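Local coordinates for probable LRR receptor-like serine/threonine-protein kinase At4g26540 (Arabidopsis thaliana, PDB 5HZ0) that serves as a root receptor for RGF peptide hormones, binding them through the extracellular leucine-rich-repeat domain present here and then pairing with SERK co-receptors, at residues Leu208-Leu213 against Leu232-Leu237; Leu256-Phe261 against Leu280-Leu285. The protein carries 5 engineered substitutions. All coordinates share one frame; numbering follows the deposited sequence.

Contact 1: residues Leu208-Leu213 against Leu232-Leu237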
ATOM      1  N   LEU A 208     -19.965  16.520 -17.597  1.00  3.39           N
ATOM      2  CA  LEU A 208     -19.027  15.961 -16.628  1.00  3.39           C
ATOM      3  C   LEU A 208     -18.521  14.577 -17.023  1.00  3.10           C
ATOM      4  O   LEU A 208     -19.291  13.671 -17.312  1.00  2.71           O
ATOM      5  CB  LEU A 208     -19.615  15.921 -15.225  1.00  3.26           C
ATOM      6  CG  LEU A 208     -18.579  15.695 -14.125  1.00  6.07           C
ATOM      7  CD1 LEU A 208     -17.575  16.844 -14.157  1.00  3.91           C
ATOM      8  CD2 LEU A 208     -19.279  15.605 -12.795  1.00  3.21           C
ATOM      9  N   GLN A 209     -17.204  14.445 -17.005  1.00  3.31           N
ATOM     10  CA  GLN A 209     -16.486  13.256 -17.435  1.00  4.67           C
ATOM     11  C   GLN A 209     -15.789  12.626 -16.248  1.00  4.83           C
ATOM     12  O   GLN A 209     -15.863  11.405 -16.066  1.00  4.16           O
ATOM     13  CB  GLN A 209     -15.503  13.560 -18.585  1.00  3.43           C
ATOM     14  CG  GLN A 209     -16.213  14.049 -19.849  1.00 20.71           C
ATOM     15  CD  GLN A 209     -15.342  14.060 -21.113  1.00 19.48           C
ATOM     16  OE1 GLN A 209     -14.163  13.696 -21.086  1.00 15.75           O
ATOM     17  NE2 GLN A 209     -15.933  14.492 -22.225  1.00 17.45           N
ATOM     18  N   ASN A 210     -15.011  13.448 -15.535  1.00  3.45           N
ATOM     19  CA  ASN A 210     -14.185  12.991 -14.415  1.00  3.49           C
ATOM     20  C   ASN A 210     -14.477  13.701 -13.083  1.00 11.18           C
ATOM     21  O   ASN A 210     -14.257  14.905 -12.939  1.00 11.30           O
ATOM     22  CB  ASN A 210     -12.690  13.145 -14.753  1.00  6.34           C
ATOM     23  CG  ASN A 210     -12.347  12.651 -16.146  1.00  3.82           C
ATOM     24  OD1 ASN A 210     -12.426  11.461 -16.428  1.00  4.51           O
ATOM     25  ND2 ASN A 210     -11.977  13.574 -17.028  1.00  4.18           N
ATOM     26  N   LEU A 211     -14.961  12.950 -12.105  1.00  7.26           N
ATOM     27  CA  LEU A 211     -15.233  13.513 -10.791  1.00  4.69           C
ATOM     28  C   LEU A 211     -14.239  12.957  -9.749  1.00 11.12           C
ATOM     29  O   LEU A 211     -14.268  11.769  -9.444  1.00  3.08           O
ATOM     30  CB  LEU A 211     -16.682  13.220 -10.404  1.00  4.31           C
ATOM     31  CG  LEU A 211     -17.157  13.767  -9.049  1.00 14.43           C
ATOM     32  CD1 LEU A 211     -16.907  15.250  -8.960  1.00  3.53           C
ATOM     33  CD2 LEU A 211     -18.635  13.462  -8.833  1.00 11.55           C
ATOM     34  N   TYR A 212     -13.312  13.790  -9.270  1.00  3.86           N
ATOM     35  CA  TYR A 212     -12.344  13.343  -8.270  1.00  3.93           C
ATOM     36  C   TYR A 212     -12.540  14.155  -7.012  1.00 15.44           C
ATOM     37  O   TYR A 212     -12.093  15.302  -6.933  1.00  8.17           O
ATOM     38  CB  TYR A 212     -10.897  13.555  -8.747  1.00 11.64           C
ATOM     39  CG  TYR A 212     -10.591  13.091 -10.175  1.00 11.35           C
ATOM     40  CD1 TYR A 212     -11.247  11.999 -10.740  1.00 13.07           C
ATOM     41  CD2 TYR A 212      -9.642  13.746 -10.945  1.00 13.15           C
ATOM     42  CE1 TYR A 212     -10.973  11.588 -12.021  1.00 12.01           C
ATOM     43  CE2 TYR A 212      -9.360  13.345 -12.231  1.00 12.47           C
ATOM     44  CZ  TYR A 212     -10.025  12.265 -12.761  1.00 14.33           C
ATOM     45  OH  TYR A 212      -9.747  11.874 -14.036  1.00 15.01           O
ATOM     46  N   LEU A 213     -13.238  13.553  -6.052  1.00 14.11           N
ATOM     47  CA  LEU A 213     -13.415  14.053  -4.691  1.00  4.65           C
ATOM     48  C   LEU A 213     -12.693  13.260  -3.602  1.00  7.78           C
ATOM     49  O   LEU A 213     -13.062  13.348  -2.431  1.00  5.42           O
ATOM     50  CB  LEU A 213     -14.896  14.252  -4.383  1.00  6.39           C
ATOM     51  CG  LEU A 213     -15.516  15.192  -5.420  1.00  6.35           C
ATOM     52  CD1 LEU A 213     -17.013  15.318  -5.246  1.00  3.53           C
ATOM     53  CD2 LEU A 213     -14.821  16.570  -5.361  1.00  6.52           C
ATOM     54  N   LEU A 232     -20.020  10.636 -18.307  1.00  7.88           N
ATOM     55  CA  LEU A 232     -19.172  10.271 -17.158  1.00  5.56           C
ATOM     56  C   LEU A 232     -18.200   9.117 -17.441  1.00  6.13           C
ATOM     57  O   LEU A 232     -18.595   8.062 -17.927  1.00  2.00           O
ATOM     58  CB  LEU A 232     -20.050   9.906 -15.957  1.00 12.74           C
ATOM     59  CG  LEU A 232     -19.372   9.747 -14.590  1.00 11.46           C
ATOM     60  CD1 LEU A 232     -18.724  11.059 -14.200  1.00  2.08           C
ATOM     61  CD2 LEU A 232     -20.372   9.293 -13.519  1.00  2.00           C
ATOM     62  N   GLN A 233     -16.931   9.315 -17.122  1.00  2.03           N
ATOM     63  CA  GLN A 233     -15.911   8.306 -17.405  1.00 10.11           C
ATOM     64  C   GLN A 233     -15.265   7.787 -16.121  1.00 13.80           C
ATOM     65  O   GLN A 233     -15.190   6.580 -15.891  1.00 16.74           O
ATOM     66  CB  GLN A 233     -14.857   8.809 -18.409  1.00  2.34           C
ATOM     67  CG  GLN A 233     -15.476   9.480 -19.634  1.00  8.29           C
ATOM     68  CD  GLN A 233     -14.483   9.753 -20.758  1.00 15.32           C
ATOM     69  OE1 GLN A 233     -13.313   9.393 -20.674  1.00 16.33           O
ATOM     70  NE2 GLN A 233     -14.955  10.405 -21.813  1.00 14.23           N
ATOM     71  N   SER A 234     -14.706   8.689 -15.334  1.00  2.28           N
ATOM     72  CA  SER A 234     -14.042   8.256 -14.115  1.00  5.47           C
ATOM     73  C   SER A 234     -14.640   8.921 -12.880  1.00 11.69           C
ATOM     74  O   SER A 234     -14.847  10.136 -12.822  1.00 14.49           O
ATOM     75  CB  SER A 234     -12.538   8.493 -14.200  1.00  2.67           C
ATOM     76  OG  SER A 234     -12.261   9.860 -14.423  1.00  7.13           O
ATOM     77  N   LEU A 235     -14.962   8.095 -11.903  1.00  2.04           N
ATOM     78  CA  LEU A 235     -15.520   8.586 -10.661  1.00 16.60           C
ATOM     79  C   LEU A 235     -14.578   8.154  -9.515  1.00  9.84           C
ATOM     80  O   LEU A 235     -14.529   6.978  -9.151  1.00  3.66           O
ATOM     81  CB  LEU A 235     -16.924   7.992 -10.517  1.00  2.00           C
ATOM     82  CG  LEU A 235     -17.926   8.543  -9.509  1.00 18.81           C
ATOM     83  CD1 LEU A 235     -18.189  10.020  -9.736  1.00 19.40           C
ATOM     84  CD2 LEU A 235     -19.228   7.753  -9.575  1.00 12.31           C
ATOM     85  N   LEU A 236     -13.821   9.093  -8.952  1.00  5.74           N
ATOM     86  CA  LEU A 236     -13.004   8.744  -7.783  1.00 11.00           C
ATOM     87  C   LEU A 236     -13.566   9.451  -6.566  1.00 12.96           C
ATOM     88  O   LEU A 236     -13.320  10.645  -6.346  1.00 13.76           O
ATOM     89  CB  LEU A 236     -11.534   9.146  -7.984  1.00 12.44           C
ATOM     90  CG  LEU A 236     -10.753   8.473  -9.118  1.00 15.40           C
ATOM     91  CD1 LEU A 236      -9.386   9.123  -9.317  1.00 16.18           C
ATOM     92  CD2 LEU A 236     -10.599   6.990  -8.857  1.00 13.24           C
ATOM     93  N   LEU A 237     -14.197   8.686  -5.702  1.00 14.31           N
ATOM     94  CA  LEU A 237     -14.807   9.146  -4.474  1.00  8.61           C
ATOM     95  C   LEU A 237     -14.184   8.500  -3.234  1.00 11.31           C
ATOM     96  O   LEU A 237     -14.704   8.569  -2.172  1.00  2.12           O
ATOM     97  CB  LEU A 237     -16.318   8.887  -4.572  1.00  3.23           C
ATOM     98  CG  LEU A 237     -17.222   9.512  -5.629  1.00  2.00           C
ATOM     99  CD1 LEU A 237     -18.559   9.282  -5.277  1.00  2.45           C
ATOM    100  CD2 LEU A 237     -17.038  10.953  -5.784  1.00 13.93           C
TER

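Contact 2: residues Leu256-Phe261 against Leu280-Leu285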
ATOM      1  N   LEU A 256     -18.502   4.827 -18.542  1.00  2.00           N
ATOM      2  CA  LEU A 256     -17.830   4.805 -17.257  1.00  6.12           C
ATOM      3  C   LEU A 256     -16.816   3.667 -17.239  1.00  2.00           C
ATOM      4  O   LEU A 256     -17.171   2.496 -17.325  1.00  4.62           O
ATOM      5  CB  LEU A 256     -18.896   4.592 -16.187  1.00  5.70           C
ATOM      6  CG  LEU A 256     -18.614   4.805 -14.706  1.00 16.34           C
ATOM      7  CD1 LEU A 256     -17.890   6.117 -14.486  1.00  2.00           C
ATOM      8  CD2 LEU A 256     -19.945   4.780 -13.962  1.00  2.00           C
ATOM      9  N   TRP A 257     -15.538   4.012 -17.182  1.00  5.46           N
ATOM     10  CA  TRP A 257     -14.511   2.977 -17.173  1.00  8.36           C
ATOM     11  C   TRP A 257     -13.833   2.730 -15.828  1.00  8.59           C
ATOM     12  O   TRP A 257     -13.249   1.661 -15.602  1.00  4.07           O
ATOM     13  CB  TRP A 257     -13.473   3.258 -18.267  1.00  2.00           C
ATOM     14  CG  TRP A 257     -12.582   4.420 -17.978  1.00  2.00           C
ATOM     15  CD1 TRP A 257     -12.815   5.724 -18.272  1.00  2.07           C
ATOM     16  CD2 TRP A 257     -11.306   4.375 -17.335  1.00  2.09           C
ATOM     17  NE1 TRP A 257     -11.762   6.493 -17.863  1.00  2.46           N
ATOM     18  CE2 TRP A 257     -10.821   5.685 -17.284  1.00  2.48           C
ATOM     19  CE3 TRP A 257     -10.524   3.346 -16.816  1.00  2.06           C
ATOM     20  CZ2 TRP A 257      -9.593   5.998 -16.734  1.00  2.82           C
ATOM     21  CZ3 TRP A 257      -9.301   3.658 -16.279  1.00  2.38           C
ATOM     22  CH2 TRP A 257      -8.848   4.972 -16.240  1.00  2.76           C
ATOM     23  N   LEU A 258     -13.955   3.697 -14.923  1.00 14.65           N
ATOM     24  CA  LEU A 258     -13.344   3.597 -13.594  1.00  2.00           C
ATOM     25  C   LEU A 258     -14.339   4.045 -12.520  1.00  3.75           C
ATOM     26  O   LEU A 258     -14.947   5.108 -12.627  1.00  2.00           O
ATOM     27  CB  LEU A 258     -12.017   4.391 -13.516  1.00  6.69           C
ATOM     28  CG  LEU A 258     -11.352   4.608 -12.130  1.00 20.04           C
ATOM     29  CD1 LEU A 258     -11.303   3.353 -11.267  1.00 20.58           C
ATOM     30  CD2 LEU A 258      -9.952   5.174 -12.249  1.00  2.46           C
ATOM     31  N   ILE A 259     -14.529   3.191 -11.519  1.00  4.21           N
ATOM     32  CA  ILE A 259     -15.324   3.513 -10.339  1.00  8.08           C
ATOM     33  C   ILE A 259     -14.540   3.155  -9.072  1.00  7.75           C
ATOM     34  O   ILE A 259     -14.230   1.991  -8.836  1.00  2.00           O
ATOM     35  CB  ILE A 259     -16.661   2.729 -10.308  1.00  7.96           C
ATOM     36  CG1 ILE A 259     -17.517   3.059 -11.522  1.00  7.78           C
ATOM     37  CG2 ILE A 259     -17.437   3.021  -8.990  1.00  8.00           C
ATOM     38  CD1 ILE A 259     -18.836   2.317 -11.550  1.00  2.98           C
ATOM     39  N   ASP A 260     -14.209   4.151  -8.261  1.00  2.00           N
ATOM     40  CA  ASP A 260     -13.525   3.860  -7.005  1.00 10.25           C
ATOM     41  C   ASP A 260     -14.251   4.525  -5.840  1.00  8.11           C
ATOM     42  O   ASP A 260     -14.241   5.752  -5.686  1.00  4.65           O
ATOM     43  CB  ASP A 260     -12.081   4.334  -7.087  1.00  3.16           C
ATOM     44  CG  ASP A 260     -11.206   3.742  -6.011  1.00 13.10           C
ATOM     45  OD1 ASP A 260     -11.732   3.306  -4.967  1.00 19.13           O
ATOM     46  OD2 ASP A 260      -9.974   3.731  -6.209  1.00 13.03           O
ATOM     47  N   PHE A 261     -14.933   3.686  -5.067  1.00  6.29           N
ATOM     48  CA  PHE A 261     -15.634   4.058  -3.831  1.00  2.00           C
ATOM     49  C   PHE A 261     -14.918   3.537  -2.581  1.00  7.19           C
ATOM     50  O   PHE A 261     -15.514   3.464  -1.518  1.00  2.00           O
ATOM     51  CB  PHE A 261     -17.088   3.596  -3.852  1.00  2.00           C
ATOM     52  CG  PHE A 261     -17.908   4.161  -4.990  1.00  2.00           C
ATOM     53  CD1 PHE A 261     -17.518   5.302  -5.655  1.00  2.00           C
ATOM     54  CD2 PHE A 261     -19.079   3.545  -5.374  1.00  2.00           C
ATOM     55  CE1 PHE A 261     -18.280   5.813  -6.682  1.00  2.00           C
ATOM     56  CE2 PHE A 261     -19.844   4.062  -6.380  1.00  2.00           C
ATOM     57  CZ  PHE A 261     -19.444   5.195  -7.039  1.00  2.00           C
ATOM     58  N   LEU A 280     -16.419  -0.725 -18.462  1.00  3.69           N
ATOM     59  CA  LEU A 280     -15.812  -0.699 -17.126  1.00  2.00           C
ATOM     60  C   LEU A 280     -14.537  -1.536 -17.094  1.00  2.00           C
ATOM     61  O   LEU A 280     -14.559  -2.747 -17.305  1.00  2.00           O
ATOM     62  CB  LEU A 280     -16.800  -1.256 -16.105  1.00  6.57           C
ATOM     63  CG  LEU A 280     -16.511  -1.148 -14.602  1.00 13.97           C
ATOM     64  CD1 LEU A 280     -16.383   0.318 -14.125  1.00  2.00           C
ATOM     65  CD2 LEU A 280     -17.600  -1.885 -13.843  1.00 10.44           C
ATOM     66  N   GLN A 281     -13.413  -0.862 -16.882  1.00  2.00           N
ATOM     67  CA  GLN A 281     -12.123  -1.507 -16.647  1.00 16.52           C
ATOM     68  C   GLN A 281     -11.841  -1.770 -15.170  1.00 15.28           C
ATOM     69  O   GLN A 281     -11.263  -2.788 -14.796  1.00 19.78           O
ATOM     70  CB  GLN A 281     -10.977  -0.713 -17.294  1.00  2.00           C
ATOM     71  CG  GLN A 281     -11.106  -0.647 -18.784  1.00 14.95           C
ATOM     72  CD  GLN A 281     -10.055   0.215 -19.445  1.00 16.10           C
ATOM     73  OE1 GLN A 281      -8.928   0.337 -18.961  1.00 14.69           O
ATOM     74  NE2 GLN A 281     -10.425   0.825 -20.560  1.00 18.23           N
ATOM     75  N   GLU A 282     -12.197  -0.804 -14.336  1.00 13.00           N
ATOM     76  CA  GLU A 282     -11.808  -0.882 -12.942  1.00 12.86           C
ATOM     77  C   GLU A 282     -12.956  -0.587 -11.966  1.00  7.50           C
ATOM     78  O   GLU A 282     -13.566   0.493 -12.015  1.00  3.76           O
ATOM     79  CB  GLU A 282     -10.611   0.025 -12.683  1.00 15.93           C
ATOM     80  CG  GLU A 282     -10.094  -0.061 -11.258  1.00 25.67           C
ATOM     81  CD  GLU A 282      -8.658   0.392 -11.136  1.00 36.19           C
ATOM     82  OE1 GLU A 282      -7.979   0.518 -12.184  1.00 47.24           O
ATOM     83  OE2 GLU A 282      -8.209   0.614  -9.993  1.00 37.01           O
ATOM     84  N   LEU A 283     -13.254  -1.572 -11.118  1.00  2.00           N
ATOM     85  CA  LEU A 283     -14.215  -1.403 -10.021  1.00 10.54           C
ATOM     86  C   LEU A 283     -13.530  -1.633  -8.663  1.00  4.80           C
ATOM     87  O   LEU A 283     -13.139  -2.755  -8.319  1.00  3.23           O
ATOM     88  CB  LEU A 283     -15.417  -2.344 -10.182  1.00  2.00           C
ATOM     89  CG  LEU A 283     -16.498  -2.345  -9.083  1.00  6.68           C
ATOM     90  CD1 LEU A 283     -17.092  -0.959  -8.801  1.00  3.39           C
ATOM     91  CD2 LEU A 283     -17.622  -3.313  -9.430  1.00  8.20           C
ATOM     92  N   GLN A 284     -13.369  -0.553  -7.911  1.00  8.18           N
ATOM     93  CA  GLN A 284     -12.870  -0.630  -6.546  1.00  7.26           C
ATOM     94  C   GLN A 284     -13.954  -0.205  -5.562  1.00  4.12           C
ATOM     95  O   GLN A 284     -14.340   0.974  -5.509  1.00  6.85           O
ATOM     96  CB  GLN A 284     -11.620   0.233  -6.383  1.00  8.03           C
ATOM     97  CG  GLN A 284     -10.507  -0.144  -7.352  1.00  9.17           C
ATOM     98  CD  GLN A 284      -9.123   0.117  -6.795  1.00 21.14           C
ATOM     99  OE1 GLN A 284      -8.834   1.206  -6.293  1.00 30.30           O
ATOM    100  NE2 GLN A 284      -8.259  -0.891  -6.868  1.00 21.73           N
ATOM    101  N   LEU A 285     -14.492  -1.202  -4.859  1.00 10.15           N
ATOM    102  CA  LEU A 285     -15.363  -1.048  -3.677  1.00  5.73           C
ATOM    103  C   LEU A 285     -14.716  -1.323  -2.297  1.00 10.06           C
ATOM    104  O   LEU A 285     -15.411  -1.361  -1.276  1.00 13.86           O
ATOM    105  CB  LEU A 285     -16.647  -1.853  -3.868  1.00  2.00           C
ATOM    106  CG  LEU A 285     -17.380  -1.416  -5.148  1.00  2.00           C
ATOM    107  CD1 LEU A 285     -18.626  -2.229  -5.358  1.00  2.00           C
ATOM    108  CD2 LEU A 285     -17.707   0.086  -5.120  1.00  2.00           C
TER

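Contact 1: residues Leu208-Leu213 against Leu232-Leu237
Asn-210, Leu-211 and Tyr-212 pair in parallel with Ser-234, Leu-235 and Leu-236, the two short strands running 7° apart with axes 4.8 Å from each other. Gln-209 O opens the ladder as a forked acceptor, taking Gln-233 N in its carbonyl plane and Ser-234 N tilted out of it; hydrogen bonds from Leu-211 N to Ser-234 O, Leu-236 N to Leu-211 O and Leu-213 N to Leu-236 O carry it on. On the face of Tyr-212, a polar chain crosses the strands: Tyr-212 OH donates to Ser-234 OG (3.2 Å), which donates to Asn-210 OD1 (2.6 Å). The serine hydroxyl lies at the ring's edge, in its plane, brought there by a chi1 of 59° that sets OG between backbone N and carbonyl carbon. Further along the ring, Tyr-212 CD1 packs on Leu-236 CD1 at 3.7 Å. An alanine in place of Tyr-212 would probably leave Ser-234 OG without its phenolic donor and Leu-236 without the ring beside it. On the opposite face Leu-211 CD2 touches Leu-235 CD1 at 3.6 Å, and Leu-237 CD2 reaches Leu-213 CB at 4.2 Å. Tyr-212 also packs on an apolar side chain of the bound peptide, and Leu-236 on its backbone. These are successive LxxLxL strands of a leucine-rich repeat, the consensus leucines facing the core, Tyr-212 and Leu-236 the hormone-binding concave surface.

Contact 2: residues Leu256-Phe261 against Leu280-Leu285
Leu-256 meets Leu-280 where the segments begin, its carbonyl O 3.5 Å from Leu-280 CA in a CA-H...O contact. Trp-257 O then accepts twice, from Gln-281 N on an in-plane lone pair and from Glu-282 N nearly along the C=O axis. The indole and the Gln-281 amide planes stand 45° apart, with Trp-257 CE3 4.0 Å from Gln-281 OE1. Leu-258 turns to the other strand's acidic side chain: its CD1 lies 3.6 Å from Glu-282 CG, alongside the extended chain, whose OE2 goes on to a hydrogen bond with a polar side chain of the bound peptide. Ile-259, on the inner face, donates N to Glu-282 O and accepts Gln-284 N. Its two branches divide the work: CG1 packs across Leu-280 CD1 at 3.9 Å, while CG2 meets Leu-283 CD1 at 4.0 Å. With CG anti to the backbone N (chi1 -164°), the Asp-260 carboxylate leans over the neighbouring strand, OD1 3.4 Å from Gln-284 CB. That OD1 is bonded to Ser-262 OG, while OD2 bonds to the peptide backbone; with Glu-282 nearby, the pair probably gives this patch a negative character. Phe-261 N closes the ladder on Gln-284 O. Ile-259 CG2 sits over the centre of one face of the Phe-261 ring, and CD2 of the ring comes to 3.7 Å from Leu-285 CD2. Inward Leu, Ile and Phe at the repeat's consensus positions and outward Asp-260, Glu-282 and Gln-284 make this a leucine-rich-repeat strand pair within the small-peptide recognition surface.

In the fold
Contact 1 closes before contact 2 opens, and the two are neighbours in the solenoid, their centres about 10 Å apart. Strands 234-236 and 258-260 follow each other in the chain and pair directly, so the four strands 210-212, 234-236, 258-260 and 282-284 form one run of consecutive parallel rungs. Backbone links join the contacts at both ends: Gln-233 O lies 2.9 Å from Trp-257 N and Leu-237 N 2.9 Å from Asp-260 O, both probable hydrogen bonds. Beyond the strands, Asn-240 and Asn-288 each bridge carbonyls of adjacent repeats, as in an asparagine ladder. Both contacts meet the bound peptide, contact 1 by packing, contact 2 also by hydrogen bonds to two carboxylates.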